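Local coordinates for protein endoglucanase (Uncultured bacterium, PDB 3X17) that probably hydrolyses internal beta-1,4-glucosidic bonds of cellulose as a family 9 endoglucanase, with an Ig-like domain ahead of its (alpha/alpha)6 barrel, at residues A[191-196]-A[380-385]; A[275-280]-A[340-345]; A[412-417]-A[458-463]; A[506-511]-A[527-532]; A[515-520]-A[535-540]. All blocks are in the same frame, centred on the assembly; numbering follows the deposited sequence.

Interaction 1. Residues A[191-196]-A[380-385]; sequences AAQLLK and AALGYF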
# COMPACT_ATOMS: atom_id res chain seq x y z
N ALA A 191 -7.41 2.90 5.40
CA ALA A 191 -8.63 3.61 5.00
C ALA A 191 -8.33 5.06 4.59
O ALA A 191 -8.84 5.56 3.57
CB ALA A 191 -9.65 3.56 6.10
N ALA A 192 -7.44 5.70 5.35
CA ALA A 192 -7.02 7.09 5.06
C ALA A 192 -6.40 7.17 3.68
O ALA A 192 -6.63 8.14 2.96
CB ALA A 192 -6.01 7.58 6.09
N GLN A 193 -5.56 6.20 3.34
CA GLN A 193 -4.88 6.23 2.06
C GLN A 193 -5.80 5.93 0.87
O GLN A 193 -5.70 6.57 -0.17
CB GLN A 193 -3.64 5.33 2.04
CG GLN A 193 -2.50 5.80 2.91
CD GLN A 193 -1.36 4.78 2.97
OE1 GLN A 193 -0.41 4.83 2.19
NE2 GLN A 193 -1.44 3.86 3.93
N LEU A 194 -6.75 5.02 1.02
CA LEU A 194 -7.76 4.86 -0.03
C LEU A 194 -8.57 6.15 -0.18
O LEU A 194 -8.90 6.57 -1.30
CB LEU A 194 -8.68 3.66 0.25
CG LEU A 194 -7.99 2.30 0.46
CD1 LEU A 194 -9.06 1.23 0.79
CD2 LEU A 194 -7.13 1.84 -0.76
N LEU A 195 -8.85 6.81 0.93
CA LEU A 195 -9.66 8.01 0.89
C LEU A 195 -8.93 9.08 0.08
O LEU A 195 -9.54 9.80 -0.72
CB LEU A 195 -9.93 8.55 2.30
CG LEU A 195 -11.14 7.96 3.04
CD1 LEU A 195 -11.11 8.46 4.48
CD2 LEU A 195 -12.47 8.35 2.39
N LYS A 196 -7.62 9.17 0.29
CA LYS A 196 -6.80 10.20 -0.36
C LYS A 196 -6.68 9.90 -1.84
O LYS A 196 -6.61 10.82 -2.65
CB LYS A 196 -5.41 10.21 0.28
CG LYS A 196 -4.65 11.48 0.11
CD LYS A 196 -5.44 12.68 0.64
CE LYS A 196 -4.96 13.94 -0.09
NZ LYS A 196 -5.90 15.08 0.18
N ALA A 380 2.03 10.81 9.45
CA ALA A 380 1.86 12.25 9.50
C ALA A 380 2.02 12.98 8.15
O ALA A 380 1.61 14.12 8.03
CB ALA A 380 2.78 12.88 10.58
N ALA A 381 2.58 12.32 7.12
CA ALA A 381 2.69 12.97 5.81
C ALA A 381 1.32 13.36 5.27
O ALA A 381 1.20 14.35 4.54
CB ALA A 381 3.40 12.08 4.81
N LEU A 382 0.30 12.56 5.58
CA LEU A 382 -1.06 12.89 5.18
C LEU A 382 -1.52 14.19 5.86
O LEU A 382 -2.31 14.97 5.32
CB LEU A 382 -2.02 11.76 5.54
CG LEU A 382 -1.83 10.39 4.86
CD1 LEU A 382 -2.77 9.31 5.47
CD2 LEU A 382 -2.04 10.44 3.35
N GLY A 383 -1.01 14.43 7.06
CA GLY A 383 -1.38 15.65 7.76
C GLY A 383 -0.67 16.83 7.11
O GLY A 383 -1.28 17.87 6.86
N TYR A 384 0.63 16.68 6.87
CA TYR A 384 1.39 17.70 6.14
C TYR A 384 0.63 18.10 4.88
O TYR A 384 0.37 19.28 4.66
CB TYR A 384 2.75 17.16 5.73
CG TYR A 384 3.82 17.32 6.77
CD1 TYR A 384 3.93 16.42 7.84
CD2 TYR A 384 4.79 18.30 6.64
CE1 TYR A 384 4.96 16.56 8.79
CE2 TYR A 384 5.82 18.42 7.55
CZ TYR A 384 5.89 17.57 8.63
OH TYR A 384 6.95 17.72 9.50
N PHE A 385 0.24 17.11 4.09
CA PHE A 385 -0.34 17.36 2.77
C PHE A 385 -1.71 17.99 2.89
O PHE A 385 -2.06 18.86 2.11
CB PHE A 385 -0.42 16.06 1.95
CG PHE A 385 -0.74 16.28 0.49
CD1 PHE A 385 0.24 16.78 -0.40
CD2 PHE A 385 -2.02 16.03 0.00
CE1 PHE A 385 -0.08 17.04 -1.73
CE2 PHE A 385 -2.32 16.23 -1.34
CZ PHE A 385 -1.34 16.73 -2.21
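Leu382 reaches across from its helix and lays one branch against Ala192, with Leu382 CD1 3.7 Å from Ala192 CB. The same methyl passes the aliphatic part of Gln193 more loosely, at 4.4 Å from Gln193 CG. Its twin, Leu382 CD2, faces Lys196 CG instead, so the fork of the leucine straddles one turn of helix 184-200. Trp342 touches both Ala192 and Leu382, adding a third helix to this patch. The two helix segments run the same way at 33°, and their axes stay 11.9 Å apart, a spacing bridged by long side chains in the helical (alpha/alpha)6 barrel of the catalytic domain. Further along, Lys196 meets Phe385. With CG anti to the backbone N (chi1 -158°) and a bend at chi2 that swings CD round, the lysine chain arrives at the rim of the ring: Lys196 CE lies 3.6 Å from Phe385 CD2, close to the ring plane. This is an edge contact, and the ring face plays no part in it. Phe385 stacks instead on Phe448. The buried ammonium of Lys196 finds its charge partners in Glu199, on its own helix, and Asp386, just beyond Phe385.

Interaction 2. Residues A[275-280]-A[340-345]; sequences TAKAAA and RFWAAV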
# COMPACT_ATOMS: atom_id res chain seq x y z
N THR A 275 -6.28 5.43 18.79
CA THR A 275 -7.37 6.36 18.99
C THR A 275 -7.22 7.57 18.04
O THR A 275 -8.16 7.99 17.34
CB THR A 275 -7.42 6.79 20.48
OG1 THR A 275 -7.64 5.63 21.32
CG2 THR A 275 -8.52 7.78 20.73
N ALA A 276 -5.98 8.05 17.92
CA ALA A 276 -5.68 9.23 17.08
C ALA A 276 -5.73 8.87 15.57
O ALA A 276 -6.33 9.59 14.78
CB ALA A 276 -4.28 9.78 17.45
N LYS A 277 -5.16 7.73 15.18
CA LYS A 277 -5.31 7.25 13.81
C LYS A 277 -6.77 7.13 13.39
O LYS A 277 -7.16 7.59 12.32
CB LYS A 277 -4.63 5.90 13.58
CG LYS A 277 -3.12 5.95 13.42
CD LYS A 277 -2.56 4.53 13.45
CE LYS A 277 -1.11 4.44 13.01
NZ LYS A 277 -0.21 4.67 14.19
N ALA A 278 -7.62 6.61 14.28
CA ALA A 278 -9.01 6.43 13.89
C ALA A 278 -9.68 7.79 13.82
O ALA A 278 -10.46 8.05 12.91
CB ALA A 278 -9.72 5.53 14.90
N ALA A 279 -9.34 8.68 14.75
CA ALA A 279 -9.80 10.06 14.66
C ALA A 279 -9.47 10.66 13.31
O ALA A 279 -10.31 11.28 12.69
CB ALA A 279 -9.21 10.96 15.81
N ALA A 280 -8.23 10.50 12.87
CA ALA A 280 -7.78 11.13 11.63
C ALA A 280 -8.57 10.56 10.44
O ALA A 280 -9.12 11.30 9.61
CB ALA A 280 -6.26 10.95 11.43
N ARG A 340 -1.26 11.93 16.69
CA ARG A 340 -2.05 13.07 17.17
C ARG A 340 -1.98 14.28 16.25
O ARG A 340 -2.99 14.94 15.98
CB ARG A 340 -1.66 13.51 18.59
CG ARG A 340 -1.87 12.46 19.66
CD ARG A 340 -1.35 12.97 21.02
NE ARG A 340 -1.40 11.94 22.06
CZ ARG A 340 -2.13 12.01 23.17
NH1 ARG A 340 -2.89 13.06 23.42
NH2 ARG A 340 -2.09 11.01 24.04
N PHE A 341 -0.78 14.61 15.77
CA PHE A 341 -0.64 15.67 14.76
C PHE A 341 -1.63 15.43 13.61
O PHE A 341 -2.44 16.32 13.26
CB PHE A 341 0.81 15.68 14.24
CG PHE A 341 1.02 16.55 13.02
CD1 PHE A 341 1.22 17.92 13.15
CD2 PHE A 341 1.02 16.00 11.74
CE1 PHE A 341 1.46 18.72 12.04
CE2 PHE A 341 1.29 16.79 10.62
CZ PHE A 341 1.45 18.17 10.78
N TRP A 342 -1.60 14.22 13.06
CA TRP A 342 -2.43 13.90 11.89
C TRP A 342 -3.91 14.05 12.21
O TRP A 342 -4.66 14.65 11.45
CB TRP A 342 -2.11 12.49 11.39
CG TRP A 342 -3.02 12.01 10.30
CD1 TRP A 342 -3.47 12.71 9.23
CD2 TRP A 342 -3.41 10.65 10.08
NE1 TRP A 342 -4.20 11.90 8.40
CE2 TRP A 342 -4.17 10.62 8.90
CE3 TRP A 342 -3.26 9.47 10.82
CZ2 TRP A 342 -4.84 9.46 8.46
CZ3 TRP A 342 -3.94 8.32 10.41
CH2 TRP A 342 -4.70 8.33 9.22
N ALA A 343 -4.31 13.55 13.36
CA ALA A 343 -5.70 13.70 13.79
C ALA A 343 -6.07 15.17 13.97
O ALA A 343 -7.13 15.60 13.49
CB ALA A 343 -5.95 12.89 15.10
N ALA A 344 -5.22 15.94 14.64
CA ALA A 344 -5.42 17.40 14.73
C ALA A 344 -5.64 18.10 13.39
O ALA A 344 -6.59 18.85 13.23
CB ALA A 344 -4.29 18.08 15.54
N VAL A 345 -4.77 17.83 12.43
CA VAL A 345 -4.92 18.41 11.08
C VAL A 345 -6.28 18.08 10.49
O VAL A 345 -7.02 18.98 10.10
CB VAL A 345 -3.79 17.92 10.12
CG1 VAL A 345 -4.10 18.31 8.67
CG2 VAL A 345 -2.45 18.51 10.56
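Lys277 runs at about a right angle to Trp342 and meets the rim of the indole in the ring plane, Lys277 CG lying 3.9 Å from Trp342 CZ3. Ala280 treats the same indole differently, setting its methyl over one face, though the spacing in the model is doubtfully short. CG of Trp342 is anti to the backbone N (chi1 173°), beside the carbonyl carbon, and from there the end of the side chain comes nearer helix 272-288. Beside it, Ala343 CB is set against Ala279 CB at 3.9 Å and faces the carbonyl Ala276 O at 3.3 Å. These are two helices of the (alpha/alpha)6 barrel packed closely through alanines: the CA atoms of Ala280 and Ala343 are 3.9 Å apart, and the segment axes approach to 7.8 Å at 26°. Shortening Trp342 to an alanine here would probably open a gap beside Ala280 and leave the methylenes of Lys277 without the indole rim they pack on. The interface between helices 272-288 and 337-351 is thus apolar, and the charges beside it are sent elsewhere: Arg340 to Asp336, and Lys277 NZ to Asp339, a ligand of a bound calcium ion. The positive charge of Lys277 is therefore likely to offset part of the negative charge gathered around the metal.

Interaction 3. Residues A[412-417]-A[458-463]; sequences SVFQTY and YERAAL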
# COMPACT_ATOMS: atom_id res chain seq x y z
N SER A 412 14.80 13.87 -1.35
CA SER A 412 15.54 12.68 -0.91
C SER A 412 15.07 11.38 -1.58
O SER A 412 15.90 10.58 -1.99
CB SER A 412 15.58 12.56 0.62
OG SER A 412 14.27 12.49 1.12
N VAL A 413 13.76 11.17 -1.72
CA VAL A 413 13.30 9.99 -2.45
C VAL A 413 13.91 9.95 -3.87
O VAL A 413 14.48 8.94 -4.27
CB VAL A 413 11.77 9.84 -2.50
CG1 VAL A 413 11.38 8.73 -3.44
CG2 VAL A 413 11.23 9.54 -1.10
N PHE A 414 13.78 11.05 -4.60
CA PHE A 414 14.27 11.13 -5.97
C PHE A 414 15.76 10.84 -6.09
O PHE A 414 16.19 10.13 -7.00
CB PHE A 414 13.96 12.49 -6.58
CG PHE A 414 14.16 12.53 -8.07
CD1 PHE A 414 13.27 11.87 -8.92
CD2 PHE A 414 15.32 13.10 -8.63
CE1 PHE A 414 13.48 11.83 -10.30
CE2 PHE A 414 15.53 13.07 -10.00
CZ PHE A 414 14.62 12.43 -10.84
N GLN A 415 16.54 11.33 -5.12
CA GLN A 415 17.97 11.05 -5.10
C GLN A 415 18.29 9.56 -4.96
O GLN A 415 19.25 9.04 -5.58
CB GLN A 415 18.65 11.83 -3.98
CG GLN A 415 19.95 11.20 -3.51
CD GLN A 415 20.65 12.03 -2.44
OE1 GLN A 415 21.62 11.57 -1.83
NE2 GLN A 415 20.19 13.25 -2.23
N THR A 416 17.53 8.86 -4.11
CA THR A 416 17.71 7.41 -4.00
C THR A 416 17.31 6.72 -5.31
O THR A 416 18.01 5.84 -5.81
CB THR A 416 16.92 6.81 -2.82
OG1 THR A 416 17.22 7.55 -1.63
CG2 THR A 416 17.30 5.33 -2.59
N TYR A 417 16.21 7.16 -5.89
CA TYR A 417 15.75 6.58 -7.13
C TYR A 417 16.85 6.68 -8.19
O TYR A 417 17.05 5.75 -8.98
CB TYR A 417 14.48 7.31 -7.59
CG TYR A 417 14.20 7.25 -9.08
CD1 TYR A 417 13.58 6.15 -9.65
CD2 TYR A 417 14.48 8.34 -9.90
CE1 TYR A 417 13.29 6.10 -11.03
CE2 TYR A 417 14.15 8.33 -11.26
CZ TYR A 417 13.57 7.18 -11.82
OH TYR A 417 13.25 7.14 -13.16
N TYR A 458 9.36 13.54 -11.34
CA TYR A 458 8.83 12.93 -10.11
C TYR A 458 7.75 11.92 -10.51
O TYR A 458 7.74 10.79 -10.04
CB TYR A 458 8.27 13.98 -9.16
CG TYR A 458 9.32 14.68 -8.31
CD1 TYR A 458 10.66 14.33 -8.39
CD2 TYR A 458 8.96 15.70 -7.45
CE1 TYR A 458 11.63 15.02 -7.64
CE2 TYR A 458 9.90 16.36 -6.68
CZ TYR A 458 11.22 16.02 -6.77
OH TYR A 458 12.13 16.64 -5.93
N GLU A 459 6.93 12.31 -11.48
CA GLU A 459 5.88 11.43 -11.97
C GLU A 459 6.47 10.19 -12.65
O GLU A 459 5.97 9.05 -12.47
CB GLU A 459 4.99 12.20 -12.94
CG GLU A 459 3.62 11.59 -13.14
CD GLU A 459 2.71 12.48 -13.97
OE1 GLU A 459 2.23 13.50 -13.44
OE2 GLU A 459 2.51 12.21 -15.16
N ARG A 460 7.58 10.38 -13.34
CA ARG A 460 8.29 9.24 -13.89
C ARG A 460 8.80 8.33 -12.77
O ARG A 460 8.67 7.10 -12.85
CB ARG A 460 9.45 9.65 -14.82
CG ARG A 460 10.20 8.42 -15.41
CD ARG A 460 11.37 8.84 -16.32
NE ARG A 460 12.54 9.26 -15.55
CZ ARG A 460 13.02 10.51 -15.50
NH1 ARG A 460 12.43 11.47 -16.21
NH2 ARG A 460 14.08 10.80 -14.75
N ALA A 461 9.40 8.92 -11.74
CA ALA A 461 9.94 8.14 -10.64
C ALA A 461 8.84 7.38 -9.91
O ALA A 461 9.07 6.28 -9.44
CB ALA A 461 10.74 9.03 -9.66
N ALA A 462 7.66 7.99 -9.77
CA ALA A 462 6.52 7.30 -9.17
C ALA A 462 6.08 6.14 -10.06
O ALA A 462 5.83 5.03 -9.57
CB ALA A 462 5.36 8.29 -8.95
N LEU A 463 5.97 6.39 -11.36
CA LEU A 463 5.57 5.31 -12.28
C LEU A 463 6.52 4.13 -12.14
O LEU A 463 6.12 2.97 -12.21
CB LEU A 463 5.58 5.78 -13.74
CG LEU A 463 5.28 4.72 -14.80
CD1 LEU A 463 3.88 4.08 -14.52
CD2 LEU A 463 5.26 5.40 -16.18
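Tyr417 spreads its ring over Ala461, whose CB stands above the centre, 3.7 Å from the ring centroid and almost on the ring normal. This CH-pi contact joins helices 396-418 and 456-469 of the (alpha/alpha)6 catalytic domain, whose segments meet at 62°. Both aromatic residues of 412-417 carry CG anti to the backbone N, Tyr417 at chi1 155° and Phe414 likewise, and a turn apart on the helix they project toward the same neighbour. Phe414 offers its rim to the methyl, while its CG lies 3.6 Å from Tyr458 CE1. Those two rings meet at a slant, neither stacked nor edge-to-face. Arg460 stays extended through CD and then bends at chi3, which turns NE back toward the tyrosine hydroxyl; its chain passes that of Tyr417 at about a right angle. Replacing Tyr417 by a phenylalanine would keep the ring over Ala461, but would probably leave Arg460 NE without its partner and the guanidinium of the exposed Arg460 freer to swing. The bond itself is long: Arg460 NE donates to Tyr417 OH at 3.3 Å, and the oxygen lies 18° out of the guanidinium plane.

Interaction 4. Residues A[506-511]-A[527-532]; sequences LLVGGP and RGYADV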
# COMPACT_ATOMS: atom_id res chain seq x y z
N LEU A 506 -3.54 -8.70 -4.74
CA LEU A 506 -2.83 -8.48 -3.45
C LEU A 506 -1.33 -8.31 -3.68
O LEU A 506 -0.67 -9.19 -4.25
CB LEU A 506 -3.07 -9.63 -2.47
CG LEU A 506 -4.50 -10.00 -2.11
CD1 LEU A 506 -4.52 -11.39 -1.46
CD2 LEU A 506 -5.06 -8.96 -1.13
N LEU A 507 -0.77 -7.22 -3.14
CA LEU A 507 0.66 -7.01 -3.17
C LEU A 507 1.36 -7.72 -1.99
O LEU A 507 1.11 -7.39 -0.83
CB LEU A 507 0.95 -5.50 -3.10
CG LEU A 507 2.39 -5.00 -2.96
CD1 LEU A 507 3.25 -5.39 -4.17
CD2 LEU A 507 2.40 -3.49 -2.79
N VAL A 508 2.34 -8.57 -2.30
CA VAL A 508 3.17 -9.17 -1.26
C VAL A 508 4.25 -8.22 -0.79
O VAL A 508 4.62 -7.30 -1.50
CB VAL A 508 3.78 -10.53 -1.67
CG1 VAL A 508 2.68 -11.56 -1.95
CG2 VAL A 508 4.74 -10.40 -2.87
N GLY A 509 4.69 -8.40 0.45
CA GLY A 509 5.73 -7.57 1.04
C GLY A 509 6.97 -7.37 0.17
O GLY A 509 7.51 -6.27 0.13
N GLY A 510 7.51 -8.44 -0.38
CA GLY A 510 8.69 -8.36 -1.25
C GLY A 510 10.03 -8.52 -0.53
O GLY A 510 10.08 -8.85 0.66
N PRO A 511 11.13 -8.18 -1.23
CA PRO A 511 12.50 -8.40 -0.78
C PRO A 511 12.78 -7.83 0.59
O PRO A 511 12.31 -6.72 0.92
CB PRO A 511 13.34 -7.66 -1.83
CG PRO A 511 12.52 -7.61 -3.05
CD PRO A 511 11.06 -7.83 -2.65
N ARG A 527 16.98 -9.08 -4.12
CA ARG A 527 16.83 -10.48 -4.39
C ARG A 527 16.36 -11.31 -3.20
O ARG A 527 16.19 -12.53 -3.34
CB ARG A 527 18.13 -11.07 -4.93
CG ARG A 527 18.30 -10.85 -6.42
CD ARG A 527 19.58 -11.54 -6.88
NE ARG A 527 19.72 -11.44 -8.32
CZ ARG A 527 20.29 -10.41 -8.92
NH1 ARG A 527 20.81 -9.42 -8.20
NH2 ARG A 527 20.37 -10.38 -10.24
N GLY A 528 16.15 -10.67 -2.06
CA GLY A 528 15.78 -11.40 -0.83
C GLY A 528 14.31 -11.81 -0.71
O GLY A 528 13.61 -11.35 0.17
N TYR A 529 13.84 -12.64 -1.63
CA TYR A 529 12.39 -12.95 -1.69
C TYR A 529 12.21 -14.38 -2.15
O TYR A 529 12.95 -14.83 -3.01
CB TYR A 529 11.68 -12.02 -2.69
CG TYR A 529 10.34 -12.55 -3.18
CD1 TYR A 529 9.17 -12.23 -2.50
CD2 TYR A 529 10.25 -13.35 -4.32
CE1 TYR A 529 7.92 -12.69 -2.96
CE2 TYR A 529 9.01 -13.83 -4.78
CZ TYR A 529 7.85 -13.53 -4.06
OH TYR A 529 6.61 -13.99 -4.50
N ALA A 530 11.15 -15.03 -1.70
CA ALA A 530 10.85 -16.40 -2.16
C ALA A 530 9.37 -16.64 -2.32
O ALA A 530 8.60 -16.48 -1.37
CB ALA A 530 11.45 -17.44 -1.22
N ASP A 531 8.97 -17.12 -3.49
CA ASP A 531 7.56 -17.37 -3.71
C ASP A 531 7.14 -18.70 -3.07
O ASP A 531 6.87 -19.67 -3.76
CB ASP A 531 7.20 -17.32 -5.19
CG ASP A 531 5.69 -17.47 -5.45
OD1 ASP A 531 4.90 -17.48 -4.46
OD2 ASP A 531 5.31 -17.55 -6.63
N VAL A 532 7.04 -18.73 -1.75
CA VAL A 532 6.63 -19.95 -1.08
C VAL A 532 5.75 -19.59 0.10
O VAL A 532 5.93 -18.53 0.73
CB VAL A 532 7.86 -20.77 -0.60
CG1 VAL A 532 8.68 -19.97 0.40
CG2 VAL A 532 7.40 -22.05 0.05
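Gly528 O is approached from two directions: Pro511 CA points its hydrogen at it, a CA-H...O contact of 3.3 Å with 153° at the hydrogen, and Thr538 OG1 adds a weak hydrogen bond. The carbonyl belongs to the middle residue of an inverse gamma turn, closed by Tyr529 N bonding to Arg527 O at 2.9 Å. The turn brings Tyr529 over the other segment. Its CG is anti to the backbone N (chi1 160°), and the side chain then runs back past Pro511, Gly510 and Val508 in order. Tyr529 CB lies near Pro511 CD, Tyr529 CD1 near Gly510 CA, and Tyr529 CE1 touches Val508 CG2 at 3.9 Å, the valine and tyrosine side chains crossing at about a right angle. Glycine matters at 510: with phi 93°, a CB would be jammed against the preceding carbonyl and would clash with Pro511 CD. At its far end the tyrosine hydroxyl is hydrogen-bonded to Asn539 OD1, and Tyr479 packs on the ring edge-to-face. Both segments lie in the long irregular loop between helices 494-499 and 543-558. The sequence from Tyr529 through Asp531 and Tyr536 to Glu540 and beyond fits the second signature of family 9 glycoside hydrolases, consistent with a place near the catalytic cleft, which in (alpha/alpha)6 barrels is built from loops at one end of the helices.

Interaction 5. Residues A[515-520]-A[535-540]; sequences PQTKAI and SYETNE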
# COMPACT_ATOMS: atom_id res chain seq x y z
N PRO A 515 15.70 -11.84 7.27
CA PRO A 515 14.83 -13.01 7.26
C PRO A 515 14.36 -13.48 8.65
O PRO A 515 15.07 -13.29 9.62
CB PRO A 515 15.70 -14.11 6.64
CG PRO A 515 17.12 -13.66 6.84
CD PRO A 515 17.06 -12.16 6.81
N GLN A 516 13.25 -14.21 8.66
CA GLN A 516 12.63 -14.76 9.86
C GLN A 516 12.39 -16.24 9.65
O GLN A 516 12.04 -16.94 10.58
CB GLN A 516 11.27 -14.12 10.11
CG GLN A 516 11.31 -12.63 10.24
CD GLN A 516 10.65 -12.14 11.51
OE1 GLN A 516 10.86 -11.00 11.92
NE2 GLN A 516 9.80 -12.98 12.12
N THR A 517 12.40 -16.66 8.40
CA THR A 517 12.03 -18.02 8.08
C THR A 517 13.16 -18.68 7.29
O THR A 517 14.24 -18.12 7.14
CB THR A 517 10.71 -18.08 7.26
OG1 THR A 517 10.93 -17.52 5.96
CG2 THR A 517 9.63 -17.27 7.95
N LYS A 518 12.88 -19.88 6.80
CA LYS A 518 13.92 -20.77 6.33
C LYS A 518 14.35 -20.43 4.90
O LYS A 518 15.52 -20.59 4.55
CB LYS A 518 13.44 -22.23 6.42
CG LYS A 518 14.57 -23.26 6.27
CD LYS A 518 14.35 -24.50 7.16
CE LYS A 518 14.72 -25.81 6.42
NZ LYS A 518 13.83 -26.11 5.25
N ALA A 519 13.41 -19.94 4.11
CA ALA A 519 13.53 -20.04 2.65
C ALA A 519 14.23 -18.86 1.97
O ALA A 519 14.37 -18.85 0.75
CB ALA A 519 12.17 -20.31 2.01
N ILE A 520 14.67 -17.88 2.75
CA ILE A 520 15.53 -16.82 2.23
C ILE A 520 16.68 -16.55 3.19
O ILE A 520 16.49 -16.51 4.41
CB ILE A 520 14.77 -15.49 2.06
CG1 ILE A 520 14.06 -15.12 3.35
CG2 ILE A 520 13.77 -15.57 0.91
CD1 ILE A 520 14.71 -13.94 4.06
N SER A 535 7.00 -18.23 3.68
CA SER A 535 7.77 -17.00 3.81
C SER A 535 6.83 -15.85 4.04
O SER A 535 6.39 -15.20 3.10
CB SER A 535 8.61 -16.74 2.56
OG SER A 535 9.40 -15.58 2.74
N TYR A 536 6.46 -15.65 5.30
CA TYR A 536 5.56 -14.59 5.64
C TYR A 536 6.27 -13.23 5.69
O TYR A 536 5.63 -12.18 5.67
CB TYR A 536 4.83 -14.91 6.95
CG TYR A 536 5.75 -15.06 8.15
CD1 TYR A 536 6.27 -13.95 8.79
CD2 TYR A 536 6.05 -16.33 8.69
CE1 TYR A 536 7.15 -14.08 9.90
CE2 TYR A 536 6.91 -16.46 9.79
CZ TYR A 536 7.45 -15.32 10.39
OH TYR A 536 8.26 -15.40 11.51
N GLU A 537 7.58 -13.22 5.72
CA GLU A 537 8.28 -11.95 5.77
C GLU A 537 8.64 -11.40 4.39
O GLU A 537 9.21 -10.37 4.26
CB GLU A 537 9.48 -12.03 6.71
CG GLU A 537 10.73 -12.57 6.15
CD GLU A 537 10.73 -14.04 6.05
OE1 GLU A 537 11.73 -14.69 6.28
OE2 GLU A 537 9.69 -14.54 5.69
N THR A 538 8.25 -12.10 3.37
CA THR A 538 8.68 -11.83 2.01
C THR A 538 7.48 -11.95 1.07
O THR A 538 7.40 -11.26 0.04
CB THR A 538 9.75 -12.88 1.66
OG1 THR A 538 11.06 -12.34 1.86
CG2 THR A 538 9.57 -13.48 0.37
N ASN A 539 6.56 -12.86 1.39
CA ASN A 539 5.57 -13.29 0.42
C ASN A 539 4.17 -13.27 0.99
O ASN A 539 3.28 -14.04 0.59
CB ASN A 539 5.90 -14.69 -0.12
CG ASN A 539 5.27 -14.95 -1.48
OD1 ASN A 539 5.24 -14.07 -2.36
ND2 ASN A 539 4.76 -16.17 -1.66
N GLU A 540 3.98 -12.39 1.96
CA GLU A 540 2.66 -12.19 2.55
C GLU A 540 2.11 -10.81 2.14
O GLU A 540 2.80 -9.79 2.30
CB GLU A 540 2.73 -12.29 4.08
CG GLU A 540 1.32 -12.28 4.72
CD GLU A 540 1.31 -12.18 6.23
OE1 GLU A 540 2.33 -11.75 6.83
OE2 GLU A 540 0.26 -12.50 6.84
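Glu537 drives its carboxylate into the bend of 515-520, where one oxygen, OE1, takes three hydrogen bonds. The setting is loop against loop, within the long connection that precedes helix 543-558 of the family 9 catalytic domain. Gln516 N gives a nearly straight bond, 2.9 Å from Glu537 OE1 at 171°, and Thr517 N, the more bent of the two amides at 138°, lies 3.0 Å from the same Glu537 OE1. Both amides come from above the carboxylate plane. The third donor, Thr517 OG1, is 3.0 Å from Glu537 OE1 and meets it at that oxygen's syn lone pair, the side of OE2, the threonine and glutamate side chains reaching tip to tip. With OG1 between the backbone N and the carbonyl carbon (chi1 68°), hydroxyl and amide of Thr517 both reach the one oxygen. Such a grip from three donors would probably stabilise the negative charge of this buried group and hold the carboxylate against rotation. Alongside, Gln516 NE2 donates to Tyr536 OH, 2.9 Å away and close to the amide plane; the amide and ring planes are steeply inclined, and the nitrogen approaches at the ring edge. While Thr517 OG1 bonds the carboxylate, Thr517 CG2 packs on the tyrosine ring, 3.4 Å from Tyr536 CE2. The backbone of the second segment is tied down as well: Glu537 O accepts from Asn512 ND2, and Asn539 N bonds to Ser535 O at 2.9 Å. The other carboxylate oxygen is held from within its own segment, Ser535 OG donating to Glu537 OE2 over 3.1 Å.

Interactions 1 and 2 share one buried patch of helices, with centres about 11 Å apart, and helix 337-351 borders both contacts. Both are apolar between their segments and leave their lysines to acids elsewhere. Interaction 3, about 19 Å from interaction 1 centre to centre, joins another pair of helices; it too is mostly buried, but its edge reaches solvent and carries a polar bond. Interactions 4 and 5 belong to a single loop, their segments alternating along the chain and touching through Gly510 N to Thr538 O. Here interaction 4 is buried packing, whereas the partly exposed interaction 5 relies on hydrogen bonds.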